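Local structure of class B carbapenemase GOB-18 (Elizabethkingia meningoseptica, 5K0W) at residues T97-D102 against K122-V127; D109-T114 against T149-L154. The protein probably hydrolyses beta-lactam antibiotics, carbapenems among them, as a class B3 metallo-beta-lactamase with a dizinc active site. One frame throughout, in Å; residues are numbered along the deposited sequence.

How the interactions relate
Interaction 1 is buried and belongs to the active site: in the zinc-binding segment 97-102, A99, between the zinc ligands Q98 and H100, packs on V127 and on the carboxylate of D124, which is hydrogen-bonded to T176. Interaction 2 lies on the surface away from the metals, where one lysine of 109-114 reaches 149-154 by a direct hydrogen bond to T149 O, a water-mediated path and a long salt bridge. Their centres are 13 Å apart, and helices 101-104 and 107-114 follow each other along the chain. Segments 122-127 and 149-154 meet directly: K122 N lies 2.8 Å from L154 O, a probable hydrogen bond at the edge of the seven-stranded sheet, and V125 packs on P150 and T153.

Interaction 1 (T97-D102 against K122-V127); sequences TQAHYD and KADVDV. With ZN (zinc ion), chain D; ZN (zinc ion), chain C.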
loop_
_atom_site.group_PDB
_atom_site.type_symbol
_atom_site.label_atom_id
_atom_site.label_comp_id
_atom_site.label_asym_id
_atom_site.label_seq_id
_atom_site.Cartn_x
_atom_site.Cartn_y
_atom_site.Cartn_z
ATOM N N THR A 97 -2.797 0.875 1.409
ATOM C CA THR A 97 -2.210 -0.030 2.400
ATOM C C THR A 97 -1.772 0.738 3.653
ATOM O O THR A 97 -1.581 0.121 4.701
ATOM C CB THR A 97 -1.083 -0.901 1.811
ATOM O OG1 THR A 97 -0.058 -0.061 1.283
ATOM C CG2 THR A 97 -1.584 -1.892 0.766
ATOM N N GLN A 98 -1.602 2.080 3.538
ATOM C CA GLN A 98 -1.181 2.983 4.608
ATOM C C GLN A 98 -1.428 4.449 4.190
ATOM O O GLN A 98 -1.262 4.781 3.013
ATOM C CB GLN A 98 0.302 2.756 4.993
ATOM C CG GLN A 98 1.274 2.819 3.821
ATOM C CD GLN A 98 2.705 2.957 4.271
ATOM O OE1 GLN A 98 3.149 4.047 4.656
ATOM N NE2 GLN A 98 3.479 1.862 4.164
ATOM N N ALA A 99 -1.815 5.321 5.158
ATOM C CA ALA A 99 -2.119 6.742 4.907
ATOM C C ALA A 99 -0.936 7.689 5.084
ATOM O O ALA A 99 -0.967 8.605 5.918
ATOM C CB ALA A 99 -3.320 7.201 5.729
ATOM N N HIS A 100 0.117 7.459 4.272
ATOM C CA HIS A 100 1.317 8.296 4.199
ATOM C C HIS A 100 1.423 8.850 2.787
ATOM O O HIS A 100 1.072 8.137 1.839
ATOM C CB HIS A 100 2.562 7.496 4.570
ATOM C CG HIS A 100 2.747 7.283 6.037
ATOM N ND1 HIS A 100 3.537 6.267 6.514
ATOM C CD2 HIS A 100 2.238 7.966 7.086
ATOM C CE1 HIS A 100 3.486 6.362 7.830
ATOM N NE2 HIS A 100 2.735 7.381 8.217
ATOM N N TYR A 101 1.879 10.122 2.642
ATOM C CA TYR A 101 2.032 10.848 1.359
ATOM C C TYR A 101 2.690 10.038 0.224
ATOM O O TYR A 101 2.365 10.258 -0.943
ATOM C CB TYR A 101 2.731 12.213 1.548
ATOM C CG TYR A 101 4.229 12.129 1.698
ATOM C CD1 TYR A 101 4.808 11.782 2.909
ATOM C CD2 TYR A 101 5.074 12.398 0.624
ATOM C CE1 TYR A 101 6.192 11.680 3.048
ATOM C CE2 TYR A 101 6.465 12.309 0.754
ATOM C CZ TYR A 101 7.017 11.943 1.970
ATOM O OH TYR A 101 8.379 11.859 2.118
ATOM N N ASP A 102 3.613 9.118 0.569
ATOM C CA ASP A 102 4.314 8.287 -0.409
ATOM C C ASP A 102 3.439 7.143 -0.980
ATOM O O ASP A 102 3.913 6.377 -1.813
ATOM C CB ASP A 102 5.672 7.792 0.134
ATOM C CG ASP A 102 5.602 6.946 1.388
ATOM O OD1 ASP A 102 4.895 7.353 2.346
ATOM O OD2 ASP A 102 6.306 5.906 1.441
ATOM N N LYS A 122 -11.164 2.210 8.250
ATOM C CA LYS A 122 -11.829 3.186 9.103
ATOM C C LYS A 122 -10.850 3.995 9.956
ATOM O O LYS A 122 -10.965 5.223 10.013
ATOM C CB LYS A 122 -12.908 2.527 9.965
ATOM C CG LYS A 122 -13.980 3.494 10.452
ATOM C CD LYS A 122 -14.954 2.794 11.368
ATOM C CE LYS A 122 -16.101 3.676 11.765
ATOM N NZ LYS A 122 -16.421 3.504 13.203
ATOM N N ALA A 123 -9.851 3.327 10.551
ATOM C CA ALA A 123 -8.856 3.969 11.405
ATOM C C ALA A 123 -8.011 5.088 10.771
ATOM O O ALA A 123 -7.441 5.885 11.515
ATOM C CB ALA A 123 -7.962 2.922 12.035
ATOM N N ASP A 124 -7.915 5.150 9.429
ATOM C CA ASP A 124 -7.107 6.162 8.737
ATOM C C ASP A 124 -7.885 7.351 8.138
ATOM O O ASP A 124 -7.271 8.253 7.565
ATOM C CB ASP A 124 -6.171 5.514 7.710
ATOM C CG ASP A 124 -4.780 5.134 8.234
ATOM O OD1 ASP A 124 -4.332 5.727 9.275
ATOM O OD2 ASP A 124 -4.105 4.300 7.572
ATOM N N VAL A 125 -9.217 7.369 8.312
ATOM C CA VAL A 125 -10.125 8.399 7.822
ATOM C C VAL A 125 -9.692 9.854 8.084
ATOM O O VAL A 125 -9.584 10.622 7.125
ATOM C CB VAL A 125 -11.575 8.087 8.252
ATOM C CG1 VAL A 125 -12.464 9.328 8.287
ATOM C CG2 VAL A 125 -12.163 7.038 7.332
ATOM N N ASP A 126 -9.432 10.223 9.366
ATOM C CA ASP A 126 -9.026 11.577 9.747
ATOM C C ASP A 126 -7.726 12.018 9.099
ATOM O O ASP A 126 -7.674 13.134 8.586
ATOM C CB ASP A 126 -9.051 11.792 11.272
ATOM C CG ASP A 126 -10.464 11.952 11.847
ATOM O OD1 ASP A 126 -11.353 12.483 11.122
ATOM O OD2 ASP A 126 -10.688 11.539 13.017
ATOM N N VAL A 127 -6.714 11.123 9.018
ATOM C CA VAL A 127 -5.440 11.419 8.341
ATOM C C VAL A 127 -5.688 11.817 6.859
ATOM O O VAL A 127 -5.067 12.763 6.351
ATOM C CB VAL A 127 -4.424 10.249 8.504
ATOM C CG1 VAL A 127 -3.144 10.489 7.700
ATOM C CG2 VAL A 127 -4.092 10.022 9.972
HETATM ZN ZN ZN D . 4.740 4.825 5.660
HETATM ZN ZN ZN C . 5.909 4.082 2.429
HETATM O O HOH W 1 6.187 3.936 4.467
HETATM O O HOH W 2 6.521 5.847 6.476
#
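The carboxylate oxygen OD2 of D124 is hydrogen-bonded to the hydroxyl of T176 while lying against A99, 3.5 Å from CB of that alanine. Backbone N of A99 is also 3.5 Å from D124 OD2. Further along 122-127, V127 turns CG1 anti to its backbone N (chi1 175°), which brings this methyl 3.8 Å from A99 CB and close to the carbonyl O of A99. The small A99 side chain thus meets a carboxylate and a valine methyl, and all the touching residues are buried. Q98 and H100, its neighbours in sequence, direct their CB atoms away from 122-127. Q98, A99, H100, Y101, D102 and H103 occupy the HxHxDH zinc motif of the metallo-beta-lactamase superfamily, with glutamine in the first histidine place. With CG between the backbone N and carbonyl carbon (chi1 53°) and the chain extended beyond it, Q98 sets OE1 2.0 Å from one zinc; H100 ND1 binds the same ion at 2.1 Å, and H175 adds a third protein ligand. Q98 NE2 donates to N199 OD1, which helps to fix the turn of the amide. The second zinc takes D102 OD2 at 2.1 Å, together with H103 and H241. Water 1 bridges the two ions, 2.1 Å from each zinc.

Interaction 2 (D109-T114 against T149-L154); sequences DFKTET and TPDKTL
K111 reaches from helix 107-114, a helix in the crossover connection between parallel strands 91-95 and 117-121, to residues 149-151, which lead into edge strand 152-154. Among hydrogen bonds, the direct one runs from K111 NZ to T149 O, 2.9 Å long. It lies in the carbonyl plane with a C=O...N angle of 151°. The lysine chain, extended beyond CG, carries NZ to the T149 carbonyl with CE alongside D151 OD1. A second path goes through water 3, which accepts from K111 NZ at 3.2 Å and from T149 N at 3.1 Å; NZ thus meets T149 O directly and T149 N by way of the water. Of charge pairing there is one case, and it is long: K111 NZ to D151 OD1, 3.7 Å. Lysine and aspartate approach from opposite directions. The same carboxylate oxygen also accepts a hydrogen bond from F118 N, which ties the connection leading into strand 152-154 to strand 117-121. In the contact between the two side chains, the methylene comes nearer than the charge: K111 CE lies 3.4 Å from D151 OD1.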
loop_
_atom_site.group_PDB
_atom_site.type_symbol
_atom_site.label_atom_id
_atom_site.label_comp_id
_atom_site.label_asym_id
_atom_site.label_seq_id
_atom_site.Cartn_x
_atom_site.Cartn_y
_atom_site.Cartn_z
ATOM N N ASP A 109 -5.787 13.396 -7.181
ATOM C CA ASP A 109 -5.564 13.558 -8.618
ATOM C C ASP A 109 -6.310 12.449 -9.364
ATOM O O ASP A 109 -7.020 12.741 -10.326
ATOM C CB ASP A 109 -4.052 13.530 -8.927
ATOM C CG ASP A 109 -3.221 14.661 -8.308
ATOM O OD1 ASP A 109 -3.809 15.713 -7.958
ATOM O OD2 ASP A 109 -1.974 14.516 -8.233
ATOM N N PHE A 110 -6.224 11.194 -8.860
ATOM C CA PHE A 110 -6.929 10.044 -9.420
ATOM C C PHE A 110 -8.440 10.141 -9.216
ATOM O O PHE A 110 -9.190 9.960 -10.182
ATOM C CB PHE A 110 -6.393 8.717 -8.868
ATOM C CG PHE A 110 -5.271 8.161 -9.701
ATOM C CD1 PHE A 110 -5.516 7.625 -10.963
ATOM C CD2 PHE A 110 -3.961 8.192 -9.240
ATOM C CE1 PHE A 110 -4.464 7.146 -11.761
ATOM C CE2 PHE A 110 -2.910 7.700 -10.033
ATOM C CZ PHE A 110 -3.169 7.183 -11.291
ATOM N N LYS A 111 -8.887 10.450 -7.974
ATOM C CA LYS A 111 -10.314 10.570 -7.651
ATOM C C LYS A 111 -11.059 11.581 -8.526
ATOM O O LYS A 111 -12.157 11.265 -8.984
ATOM C CB LYS A 111 -10.546 10.842 -6.162
ATOM C CG LYS A 111 -11.833 10.208 -5.653
ATOM C CD LYS A 111 -12.228 10.765 -4.308
ATOM C CE LYS A 111 -13.706 10.639 -4.055
ATOM N NZ LYS A 111 -14.126 11.412 -2.856
ATOM N N THR A 112 -10.449 12.762 -8.788
ATOM C CA THR A 112 -11.060 13.811 -9.614
ATOM C C THR A 112 -11.058 13.467 -11.110
ATOM O O THR A 112 -12.085 13.618 -11.772
ATOM C CB THR A 112 -10.514 15.246 -9.313
ATOM O OG1 THR A 112 -9.169 15.398 -9.749
ATOM C CG2 THR A 112 -10.625 15.638 -7.852
ATOM N N GLU A 113 -9.923 12.998 -11.635
ATOM C CA GLU A 113 -9.769 12.680 -13.055
ATOM C C GLU A 113 -10.497 11.436 -13.547
ATOM O O GLU A 113 -10.734 11.324 -14.755
ATOM C CB GLU A 113 -8.285 12.629 -13.451
ATOM C CG GLU A 113 -7.786 13.942 -14.020
ATOM C CD GLU A 113 -6.355 13.952 -14.517
ATOM O OE1 GLU A 113 -5.969 13.023 -15.267
ATOM O OE2 GLU A 113 -5.628 14.919 -14.187
ATOM N N THR A 114 -10.844 10.506 -12.636
ATOM C CA THR A 114 -11.499 9.243 -13.003
ATOM C C THR A 114 -12.904 9.042 -12.427
ATOM O O THR A 114 -13.609 8.150 -12.898
ATOM C CB THR A 114 -10.624 8.030 -12.607
ATOM O OG1 THR A 114 -10.593 7.886 -11.185
ATOM C CG2 THR A 114 -9.220 8.111 -13.150
ATOM N N THR A 149 -11.602 12.511 0.637
ATOM C CA THR A 149 -12.770 12.053 1.397
ATOM C C THR A 149 -13.233 10.654 0.952
ATOM O O THR A 149 -13.704 10.500 -0.180
ATOM C CB THR A 149 -13.830 13.137 1.416
ATOM O OG1 THR A 149 -13.285 14.258 2.125
ATOM C CG2 THR A 149 -15.124 12.698 2.081
ATOM N N PRO A 150 -13.090 9.611 1.803
ATOM C CA PRO A 150 -13.504 8.265 1.372
ATOM C C PRO A 150 -15.011 8.131 1.183
ATOM O O PRO A 150 -15.794 8.716 1.931
ATOM C CB PRO A 150 -12.977 7.346 2.481
ATOM C CG PRO A 150 -12.856 8.209 3.669
ATOM C CD PRO A 150 -12.510 9.585 3.162
ATOM N N ASP A 151 -15.395 7.387 0.144
ATOM C CA ASP A 151 -16.777 7.089 -0.223
ATOM C C ASP A 151 -17.314 5.959 0.657
ATOM O O ASP A 151 -18.529 5.829 0.817
ATOM C CB ASP A 151 -16.867 6.699 -1.710
ATOM C CG ASP A 151 -16.354 7.780 -2.633
ATOM O OD1 ASP A 151 -15.126 7.831 -2.860
ATOM O OD2 ASP A 151 -17.175 8.596 -3.104
ATOM N N LYS A 152 -16.410 5.133 1.209
ATOM C CA LYS A 152 -16.747 4.022 2.096
ATOM C C LYS A 152 -15.618 3.796 3.075
ATOM O O LYS A 152 -14.467 4.115 2.773
ATOM C CB LYS A 152 -16.970 2.735 1.277
ATOM C CG LYS A 152 -18.380 2.162 1.328
ATOM C CD LYS A 152 -18.506 0.880 0.491
ATOM C CE LYS A 152 -18.109 -0.377 1.239
ATOM N NZ LYS A 152 -18.676 -1.598 0.614
ATOM N N THR A 153 -15.944 3.221 4.240
ATOM C CA THR A 153 -14.975 2.861 5.284
ATOM C C THR A 153 -14.966 1.348 5.476
ATOM O O THR A 153 -16.010 0.705 5.424
ATOM C CB THR A 153 -15.201 3.631 6.579
ATOM O OG1 THR A 153 -16.526 3.377 7.072
ATOM C CG2 THR A 153 -14.957 5.126 6.412
ATOM N N LEU A 154 -13.778 0.776 5.638
ATOM C CA LEU A 154 -13.644 -0.659 5.777
ATOM C C LEU A 154 -13.029 -1.080 7.105
ATOM O O LEU A 154 -12.195 -0.380 7.687
ATOM C CB LEU A 154 -12.871 -1.260 4.588
ATOM C CG LEU A 154 -13.432 -1.005 3.175
ATOM C CD1 LEU A 154 -12.400 -1.303 2.142
ATOM C CD2 LEU A 154 -14.683 -1.822 2.910
HETATM O O HOH W 3 -12.375 13.968 -2.035
#